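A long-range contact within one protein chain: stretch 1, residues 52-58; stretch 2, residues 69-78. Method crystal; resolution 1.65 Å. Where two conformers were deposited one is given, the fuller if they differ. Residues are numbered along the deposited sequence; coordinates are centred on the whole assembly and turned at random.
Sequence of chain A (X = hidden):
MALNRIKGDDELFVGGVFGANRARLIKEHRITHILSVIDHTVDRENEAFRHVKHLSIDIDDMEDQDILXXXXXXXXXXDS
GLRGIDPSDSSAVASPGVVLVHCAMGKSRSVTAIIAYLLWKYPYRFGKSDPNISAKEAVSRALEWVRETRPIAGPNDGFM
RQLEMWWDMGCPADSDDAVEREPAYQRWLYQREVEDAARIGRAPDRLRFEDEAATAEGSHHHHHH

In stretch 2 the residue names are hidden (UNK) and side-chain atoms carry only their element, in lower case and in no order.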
# COMPACT_ATOMS: atom_id res chain seq x y z
N VAL A 52 -13.16 -10.63 -5.76
CA VAL A 52 -11.92 -9.93 -5.45
C VAL A 52 -11.16 -10.70 -4.38
O VAL A 52 -11.75 -11.39 -3.53
CB VAL A 52 -12.18 -8.47 -5.02
CG1 VAL A 52 -12.98 -7.75 -6.12
CG2 VAL A 52 -12.86 -8.43 -3.68
N LYS A 53 -9.84 -10.62 -4.45
CA LYS A 53 -8.95 -11.22 -3.45
C LYS A 53 -8.76 -10.16 -2.36
O LYS A 53 -8.31 -9.05 -2.66
CB LYS A 53 -7.63 -11.62 -4.11
CG LYS A 53 -6.62 -12.30 -3.17
CD LYS A 53 -7.02 -13.71 -2.89
CE LYS A 53 -5.88 -14.45 -2.16
NZ LYS A 53 -6.38 -15.73 -1.55
N HIS A 54 -9.14 -10.48 -1.12
CA HIS A 54 -9.21 -9.48 -0.07
C HIS A 54 -8.36 -9.86 1.14
O HIS A 54 -8.43 -11.00 1.60
CB HIS A 54 -10.66 -9.29 0.37
CG HIS A 54 -10.85 -8.19 1.35
ND1 HIS A 54 -11.62 -8.31 2.48
CD2 HIS A 54 -10.33 -6.93 1.37
CE1 HIS A 54 -11.57 -7.18 3.16
NE2 HIS A 54 -10.81 -6.32 2.50
N LEU A 55 -7.59 -8.90 1.67
CA LEU A 55 -6.92 -9.05 2.96
C LEU A 55 -7.21 -7.81 3.78
O LEU A 55 -7.02 -6.69 3.28
CB LEU A 55 -5.40 -9.23 2.78
CG LEU A 55 -4.57 -9.22 4.07
CD1 LEU A 55 -4.95 -10.43 4.91
CD2 LEU A 55 -3.04 -9.28 3.77
N SER A 56 -7.70 -7.99 5.01
CA SER A 56 -7.91 -6.89 5.95
C SER A 56 -7.05 -7.06 7.20
O SER A 56 -6.98 -8.15 7.82
CB SER A 56 -9.39 -6.74 6.34
OG SER A 56 -9.53 -5.86 7.46
N ILE A 57 -6.39 -5.98 7.58
CA ILE A 57 -5.59 -5.92 8.79
C ILE A 57 -6.22 -4.90 9.73
O ILE A 57 -6.41 -3.74 9.35
CB ILE A 57 -4.15 -5.53 8.46
CG1 ILE A 57 -3.51 -6.67 7.64
CG2 ILE A 57 -3.32 -5.32 9.74
CD1 ILE A 57 -2.22 -6.22 6.99
N ASP A 58 -6.51 -5.33 10.97
CA ASP A 58 -7.19 -4.48 11.93
C ASP A 58 -6.15 -3.59 12.59
O ASP A 58 -5.43 -4.03 13.50
CB ASP A 58 -7.93 -5.35 12.94
CG ASP A 58 -8.73 -4.55 13.91
OD1 ASP A 58 -9.18 -5.15 14.90
OD2 ASP A 58 -8.85 -3.34 13.73
N UNK A 69 5.07 -4.78 12.10
CA UNK A 69 4.90 -6.23 12.19
C UNK A 69 4.16 -6.79 10.97
O UNK A 69 4.33 -7.97 10.59
c UNK A 69 5.37 -8.71 13.89
c UNK A 69 2.76 -6.05 13.46
c UNK A 69 4.17 -6.59 13.51
c UNK A 69 4.07 -8.07 13.64
N UNK A 70 3.30 -5.97 10.37
CA UNK A 70 2.49 -6.37 9.24
C UNK A 70 3.17 -6.13 7.90
O UNK A 70 2.61 -6.56 6.89
c UNK A 70 0.32 -5.95 10.46
c UNK A 70 -0.22 -7.12 10.86
c UNK A 70 -0.81 -5.59 12.33
c UNK A 70 1.17 -5.62 9.25
n UNK A 70 -0.05 -5.01 11.42
n UNK A 70 -0.90 -6.88 12.04
N UNK A 71 4.31 -5.44 7.87
CA UNK A 71 4.76 -5.00 6.55
C UNK A 71 5.22 -6.17 5.67
O UNK A 71 4.94 -6.11 4.47
c UNK A 71 5.86 -3.94 6.64
c UNK A 71 4.14 -2.05 6.49
c UNK A 71 5.37 -2.62 7.27
c UNK A 71 6.54 -1.64 7.28
N UNK A 72 5.81 -7.25 6.17
CA UNK A 72 6.13 -8.35 5.23
C UNK A 72 4.88 -8.90 4.55
O UNK A 72 4.87 -9.07 3.31
c UNK A 72 7.57 -8.53 7.21
c UNK A 72 6.46 -7.44 7.50
c UNK A 72 6.82 -9.38 6.14
N UNK A 73 3.83 -9.20 5.32
CA UNK A 73 2.60 -9.73 4.74
C UNK A 73 1.95 -8.75 3.78
O UNK A 73 1.41 -9.15 2.73
c UNK A 73 0.38 -10.77 5.40
c UNK A 73 -0.57 -11.18 6.55
n UNK A 73 -2.51 -12.78 7.11
c UNK A 73 1.63 -10.07 5.87
c UNK A 73 -1.65 -12.17 6.04
N UNK A 74 1.96 -7.47 4.15
CA UNK A 74 1.43 -6.40 3.29
C UNK A 74 2.15 -6.36 1.95
O UNK A 74 1.51 -6.34 0.89
c UNK A 74 0.46 -3.80 5.96
c UNK A 74 1.52 -3.87 3.01
c UNK A 74 1.55 -5.06 4.03
c UNK A 74 0.41 -5.02 5.01
N UNK A 75 3.48 -6.29 1.99
CA UNK A 75 4.27 -6.22 0.76
C UNK A 75 4.08 -7.47 -0.10
O UNK A 75 3.94 -7.37 -1.33
c UNK A 75 5.74 -5.95 1.11
c UNK A 75 6.66 -6.08 -0.08
c UNK A 75 5.89 -4.55 1.72
N UNK A 76 4.09 -8.66 0.52
CA UNK A 76 3.84 -9.90 -0.23
C UNK A 76 2.45 -9.90 -0.88
O UNK A 76 2.30 -10.34 -2.03
c UNK A 76 5.50 -11.36 1.04
n UNK A 76 6.64 -12.44 4.33
c UNK A 76 4.02 -11.13 0.67
c UNK A 76 5.35 -12.71 4.10
n UNK A 76 4.50 -12.83 5.13
c UNK A 76 5.70 -12.74 1.66
n UNK A 76 4.89 -12.86 2.86
N UNK A 77 1.42 -9.36 -0.20
CA UNK A 77 0.09 -9.30 -0.79
C UNK A 77 0.07 -8.41 -2.03
O UNK A 77 -0.44 -8.79 -3.09
c UNK A 77 -3.12 -9.91 -0.15
c UNK A 77 -4.96 -8.80 -1.30
c UNK A 77 -2.32 -8.77 -0.32
c UNK A 77 -0.94 -8.76 0.21
c UNK A 77 -4.17 -7.62 -1.47
c UNK A 77 -2.84 -7.62 -0.96
c UNK A 77 -4.44 -9.94 -0.64
N UNK A 78 0.65 -7.22 -1.92
CA UNK A 78 0.68 -6.28 -3.05
C UNK A 78 1.50 -6.87 -4.20
O UNK A 78 1.04 -6.91 -5.37
c UNK A 78 1.42 -3.99 -3.82
c UNK A 78 0.32 -4.29 -1.52
c UNK A 78 0.94 -3.10 -0.87
c UNK A 78 1.24 -4.93 -2.60

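Position 69 carries four carbons, forked at the first, with one arm two carbons long. Nothing on stretch 1 lies within reach, and that fork is the signature of isoleucine: Ile 69.

Position 70 has one carbon leading to a five-membered ring of three carbons and two nitrogens, and the ring lies against Ile 57; such a ring can only be histidine. A methyl of Ile 57 sits almost exactly on the axis of this ring: in His 70 the centroid lies 3.5 Å from Ile 57 CG2, 4° off the ring normal, a CH-pi contact over one face. Its backbone oxygen is also put to use, since the backbone N of position 74 donates a hydrogen bond to His 70 O.

At 71, four carbons fork at the second and touch nothing on stretch 1, so the residue is leucine. The CA-to-CB bond of Leu 71 points away from stretch 1, and the side chain is buried.

Three carbons at 72 close a ring onto the backbone nitrogen, out of reach of stretch 1; that closure defines proline. Lacking an amide hydrogen, Pro 72 suits the first turn of a helix, where an amide need not find a carbonyl one turn back; its own O accepts a hydrogen bond from the backbone N of position 76.

Position 73 holds four carbons in a row ending in nitrogen, with the carbons against Leu 55: Lys 73. The chain is extended, t at all four chi angles, and lies along Leu 55, with Lys 73 CE 3.9 Å from Leu 55 CD1. The aliphatic stem thus serves as cover while the residue remains exposed.

Four carbons at 74 again fork at the first with one two-carbon arm and pack against Ile 57, giving Ile 74. Its CA-to-CB bond points sideways, yet the end of the side chain comes nearer stretch 1, and Ile 74 CG1 packs 3.5 Å from Ile 57 CD1.

At 75 a single carbon carries two more, all out of reach of stretch 1, the mark of valine; Val 75 is buried.

Position 76 shows three carbons, a nitrogen, then a carbon bearing two more nitrogens, none touching stretch 1. This guanidinium makes it Arg 76, hydrogen-bonded through NH1 elsewhere in the structure.

One carbon and a ring of six carbons, with no further atom, lie against Leu 55 and Lys 53 and make 77 Phe 77. Leu 55 CB lies over one ring face, 3.6 Å from Phe 77 CE1, while at the ring's edge the backbone Lys 53 O approaches Phe 77 CZ to 3.6 Å.

Position 78, four carbons forked at the first with one longer arm and out of reach of stretch 1, is Ile 78, buried.

The contact works by matching two periodicities. Stretch 1 points the CA-to-CB bonds of Lys 53, Leu 55 and Ile 57 toward stretch 2, whose helix runs nearly antiparallel to the strand (165°) and which answers with 70, 73, 74 and 77, spaced to recur on one side. Ile 57 therefore meets His 70 and Ile 74, and Leu 55 meets Lys 73 and Phe 77. No hydrogen bond crosses; apolar packing and two CH-pi contacts accompany the 400 Å² buried.

Stretch 2 (69-78) IHLPKIVRFI
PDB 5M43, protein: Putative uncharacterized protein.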